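Local atomic coordinates of alginate lyase A1-II' (Sphingomonas sp. A1, PDB entry 2CWS), a protein that probably cleaves the polysaccharide alginate as a lyase of polysaccharide lyase family 7, the chain being the lyase domain of a longer protein. Residues E69-L74 and K197-A202. Residues are numbered along the deposited sequence; the frame is centred on the assembly and turned at random.
Sequences ELREML and KYYFKA. With SO4 (sulfate ion), chain C.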
ATOM      1  N   GLU A  69      -4.605  -5.464   3.537  1.00  3.25           N
ATOM      2  CA  GLU A  69      -3.559  -4.823   2.750  1.00  3.67           C
ATOM      3  C   GLU A  69      -2.505  -5.885   2.372  1.00  3.28           C
ATOM      4  O   GLU A  69      -2.109  -6.676   3.233  1.00  4.09           O
ATOM      5  CB  GLU A  69      -2.946  -3.650   3.507  1.00  3.89           C
ATOM      6  CG  GLU A  69      -2.023  -2.743   2.688  1.00  4.25           C
ATOM      7  CD  GLU A  69      -1.406  -1.629   3.507  1.00  3.62           C
ATOM      8  OE1 GLU A  69      -1.066  -1.847   4.693  1.00  4.25           O
ATOM      9  OE2 GLU A  69      -1.234  -0.512   2.947  1.00  4.41           O
ATOM     10  N   LEU A  70      -2.059  -5.845   1.107  1.00  3.32           N
ATOM     11  CA  LEU A  70      -0.965  -6.685   0.680  1.00  3.19           C
ATOM     12  C   LEU A  70       0.368  -6.045   1.024  1.00  3.15           C
ATOM     13  O   LEU A  70       0.523  -4.823   0.981  1.00  3.80           O
ATOM     14  CB  LEU A  70      -1.023  -6.894  -0.859  1.00  3.45           C
ATOM     15  CG  LEU A  70      -2.240  -7.590  -1.377  1.00  4.46           C
ATOM     16  CD1 LEU A  70      -2.272  -7.571  -2.893  1.00  5.28           C
ATOM     17  CD2 LEU A  70      -2.343  -9.065  -0.857  1.00  5.22           C
ATOM     18  N   ARG A  71       1.335  -6.888   1.342  1.00  3.47           N
ATOM     19  CA  ARG A  71       2.696  -6.521   1.753  1.00  3.42           C
ATOM     20  C   ARG A  71       3.650  -7.282   0.860  1.00  3.27           C
ATOM     21  O   ARG A  71       3.616  -8.539   0.817  1.00  3.55           O
ATOM     22  CB  ARG A  71       2.815  -6.924   3.255  1.00  4.10           C
ATOM     23  CG  ARG A  71       4.094  -6.516   3.994  1.00  4.48           C
ATOM     24  CD  ARG A  71       5.405  -7.211   3.559  1.00  4.37           C
ATOM     25  NE  ARG A  71       6.364  -7.062   4.648  1.00  4.17           N
ATOM     26  CZ  ARG A  71       7.678  -7.107   4.504  1.00  3.55           C
ATOM     27  NH1 ARG A  71       8.239  -7.325   3.310  1.00  4.16           N
ATOM     28  NH2 ARG A  71       8.442  -6.912   5.595  1.00  4.79           N
ATOM     29  N   GLU A  72       4.494  -6.571   0.120  1.00  3.60           N
ATOM     30  CA  GLU A  72       5.371  -7.196  -0.865  1.00  3.28           C
ATOM     31  C   GLU A  72       6.389  -8.088  -0.191  1.00  3.36           C
ATOM     32  O   GLU A  72       7.033  -7.682   0.795  1.00  4.26           O
ATOM     33  CB  GLU A  72       6.110  -6.111  -1.657  1.00  4.02           C
ATOM     34  CG  GLU A  72       7.087  -6.693  -2.681  1.00  4.71           C
ATOM     35  CD  GLU A  72       8.022  -5.638  -3.242  1.00  3.78           C
ATOM     36  OE1 GLU A  72       8.115  -4.526  -2.715  1.00  4.02           O
ATOM     37  OE2 GLU A  72       8.711  -6.013  -4.261  1.00  5.17           O
ATOM     38  N   MET A  73       6.604  -9.278  -0.748  1.00  3.76           N
ATOM     39  CA  MET A  73       7.528 -10.283  -0.256  1.00  4.17           C
ATOM     40  C   MET A  73       8.468 -10.679  -1.384  1.00  4.51           C
ATOM     41  O   MET A  73       8.162 -11.607  -2.127  1.00  5.01           O
ATOM     42  CB  MET A  73       6.778 -11.523   0.266  1.00  5.00           C
ATOM     43  CG  MET A  73       5.846 -11.188   1.410  1.00  5.45           C
ATOM     44  SD  MET A  73       6.624 -10.939   3.009  1.00  5.00           S
ATOM     45  CE  MET A  73       7.072 -12.656   3.400  1.00  6.11           C
ATOM     46  N   LEU A  74       9.642 -10.004  -1.450  1.00  4.86           N
ATOM     47  CA  LEU A  74      10.654 -10.488  -2.398  1.00  5.17           C
ATOM     48  C   LEU A  74      10.925 -11.950  -2.159  1.00  5.24           C
ATOM     49  O   LEU A  74      11.168 -12.718  -3.131  1.00  6.22           O
ATOM     50  CB  LEU A  74      11.975  -9.719  -2.166  1.00  5.43           C
ATOM     51  CG  LEU A  74      12.000  -8.236  -2.586  1.00  5.92           C
ATOM     52  CD1 LEU A  74      13.359  -7.660  -2.319  1.00  6.77           C
ATOM     53  CD2 LEU A  74      11.633  -8.088  -4.082  1.00  8.36           C
ATOM     54  N   LYS A 197      15.692  -0.216   4.205  1.00  5.60           N
ATOM     55  CA  LYS A 197      15.197  -0.934   3.035  1.00  5.57           C
ATOM     56  C   LYS A 197      13.712  -0.668   2.927  1.00  4.88           C
ATOM     57  O   LYS A 197      13.121   0.069   3.737  1.00  5.33           O
ATOM     58  CB  LYS A 197      15.466  -2.428   3.195  0.70  6.24           C
ATOM     59  CG  LYS A 197      16.946  -2.673   3.552  0.70  8.64           C
ATOM     60  CD  LYS A 197      17.870  -2.434   2.380  0.70  9.57           C
ATOM     61  CE  LYS A 197      17.777  -3.469   1.291  0.70 13.08           C
ATOM     62  NZ  LYS A 197      18.387  -4.826   1.522  0.70 12.61           N
ATOM     63  N   TYR A 198      13.080  -1.224   1.881  1.00  4.50           N
ATOM     64  CA  TYR A 198      11.728  -0.831   1.486  1.00  4.40           C
ATOM     65  C   TYR A 198      10.958  -2.005   0.938  1.00  3.90           C
ATOM     66  O   TYR A 198      11.534  -2.971   0.401  1.00  4.09           O
ATOM     67  CB  TYR A 198      11.750   0.266   0.333  1.00  4.99           C
ATOM     68  CG  TYR A 198      12.606   1.446   0.772  1.00  4.63           C
ATOM     69  CD1 TYR A 198      12.016   2.445   1.568  1.00  4.77           C
ATOM     70  CD2 TYR A 198      13.967   1.516   0.503  1.00  4.68           C
ATOM     71  CE1 TYR A 198      12.785   3.516   2.020  1.00  5.59           C
ATOM     72  CE2 TYR A 198      14.745   2.543   0.979  1.00  5.57           C
ATOM     73  CZ  TYR A 198      14.172   3.538   1.736  1.00  5.26           C
ATOM     74  OH  TYR A 198      14.885   4.590   2.230  1.00  6.54           O
ATOM     75  N   TYR A 199       9.642  -1.923   1.035  1.00  4.07           N
ATOM     76  CA  TYR A 199       8.747  -2.861   0.382  1.00  3.95           C
ATOM     77  C   TYR A 199       7.467  -2.115  -0.001  1.00  3.36           C
ATOM     78  O   TYR A 199       7.060  -1.132   0.647  1.00  4.12           O
ATOM     79  CB  TYR A 199       8.438  -4.073   1.272  1.00  4.87           C
ATOM     80  CG  TYR A 199       7.810  -3.764   2.596  1.00  4.49           C
ATOM     81  CD1 TYR A 199       8.615  -3.614   3.729  1.00  5.36           C
ATOM     82  CD2 TYR A 199       6.449  -3.601   2.769  1.00  4.74           C
ATOM     83  CE1 TYR A 199       8.085  -3.331   4.964  1.00  5.92           C
ATOM     84  CE2 TYR A 199       5.894  -3.305   3.981  1.00  5.06           C
ATOM     85  CZ  TYR A 199       6.710  -3.147   5.101  1.00  5.34           C
ATOM     86  OH  TYR A 199       6.137  -2.867   6.312  1.00  6.69           O
ATOM     87  N   PHE A 200       6.834  -2.589  -1.075  1.00  3.33           N
ATOM     88  CA  PHE A 200       5.558  -2.034  -1.501  1.00  3.12           C
ATOM     89  C   PHE A 200       4.411  -2.602  -0.679  1.00  3.23           C
ATOM     90  O   PHE A 200       4.482  -3.726  -0.148  1.00  3.62           O
ATOM     91  CB  PHE A 200       5.313  -2.332  -2.975  1.00  4.02           C
ATOM     92  CG  PHE A 200       6.194  -1.556  -3.944  1.00  3.76           C
ATOM     93  CD1 PHE A 200       7.117  -2.172  -4.765  1.00  3.97           C
ATOM     94  CD2 PHE A 200       6.037  -0.172  -4.024  1.00  3.99           C
ATOM     95  CE1 PHE A 200       7.861  -1.444  -5.663  1.00  4.58           C
ATOM     96  CE2 PHE A 200       6.801   0.548  -4.951  1.00  4.49           C
ATOM     97  CZ  PHE A 200       7.705  -0.060  -5.763  1.00  4.62           C
ATOM     98  N   LYS A 201       3.295  -1.842  -0.633  1.00  3.30           N
ATOM     99  CA  LYS A 201       2.038  -2.327  -0.091  1.00  3.33           C
ATOM    100  C   LYS A 201       0.916  -1.836  -0.988  1.00  3.17           C
ATOM    101  O   LYS A 201       1.037  -0.761  -1.618  1.00  3.49           O
ATOM    102  CB  LYS A 201       1.758  -1.802   1.344  1.00  3.72           C
ATOM    103  CG  LYS A 201       2.914  -2.010   2.306  1.00  3.76           C
ATOM    104  CD  LYS A 201       2.471  -1.890   3.766  1.00  3.88           C
ATOM    105  CE  LYS A 201       1.928  -3.238   4.266  1.00  4.39           C
ATOM    106  NZ  LYS A 201       1.259  -3.071   5.585  1.00  4.83           N
ATOM    107  N   ALA A 202      -0.197  -2.566  -1.010  1.00  3.44           N
ATOM    108  CA  ALA A 202      -1.372  -2.135  -1.784  1.00  3.32           C
ATOM    109  C   ALA A 202      -2.592  -2.789  -1.177  1.00  3.11           C
ATOM    110  O   ALA A 202      -2.588  -3.997  -0.898  1.00  3.71           O
ATOM    111  CB  ALA A 202      -1.244  -2.559  -3.247  1.00  4.87           C
TER
HETATM  112  S   SO4 C 402       6.250  -7.452   8.448  0.58  8.30           S
HETATM  113  O1  SO4 C 402       5.271  -7.069   7.274  0.58  9.44           O
HETATM  114  O2  SO4 C 402       6.385  -8.866   8.461  0.58 12.08           O
HETATM  115  O3  SO4 C 402       7.467  -6.805   8.325  0.58  6.67           O
HETATM  116  O4  SO4 C 402       5.487  -6.905   9.582  0.58 11.13           O
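The guanidinium of Arg71 lies flat on one face of the Tyr199 ring: the planes are 5° apart, and Arg71 CZ stands 3.7 Å from the centroid of the Tyr199 ring, almost on its normal, which meets the definition of a cation-pi stack. A bend at chi2 (-68°) of Arg71 brings its chain over the ring, where CD adds a CH-pi contact. Two partners at its edge then help fix the rotation of the guanidinium, already held flat by the ring. Arg71 NH1 donates within the guanidinium plane to Glu72 O (2.8 Å), while Arg71 NE and NH2 grip two oxygens of a sulfate ion, Arg71 NE reaching sulfate O1 at 2.8 Å; Lys16 also binds this sulfate. Farther along the same face of the sheet, Lys201 crosses Glu69 at about a right angle. Its chain bends at chi3 and forms a salt bridge in which Lys201 NZ approaches Glu69 OE1 (2.8 Å) from above the carboxylate plane. Gln18 takes a further bond from NZ, and Arg67 pairs with OE1.

Underneath, strands 67-72 and 197-202 run antiparallel, with Leu70 and Ala202 a hydrogen-bonded pair (Leu70 N to Ala202 O, 2.8 Å). Past Arg71 and Lys201 the ladder continues through Glu72 N to Phe200 O, but the return bond is made by a side chain: Phe200 N donates to the anti lone pair of Glu72 OE1 (2.8 Å, 171° at the hydrogen). The carboxylate lies beside the Phe200 ring, Glu72 OE1 3.3 Å from Phe200 CD1, and is also bound by Trp83 and His227.

This is a buried part of the concanavalin-like beta-sandwich, with Leu70 and Phe200 packing on strand 215-228 of the second sheet. On the opposite face, the sulfate, probably from the crystallisation liquor, suggests that Arg71 and Lys16 might accept an anionic group, consistent with a lyase acting on polyanionic alginate.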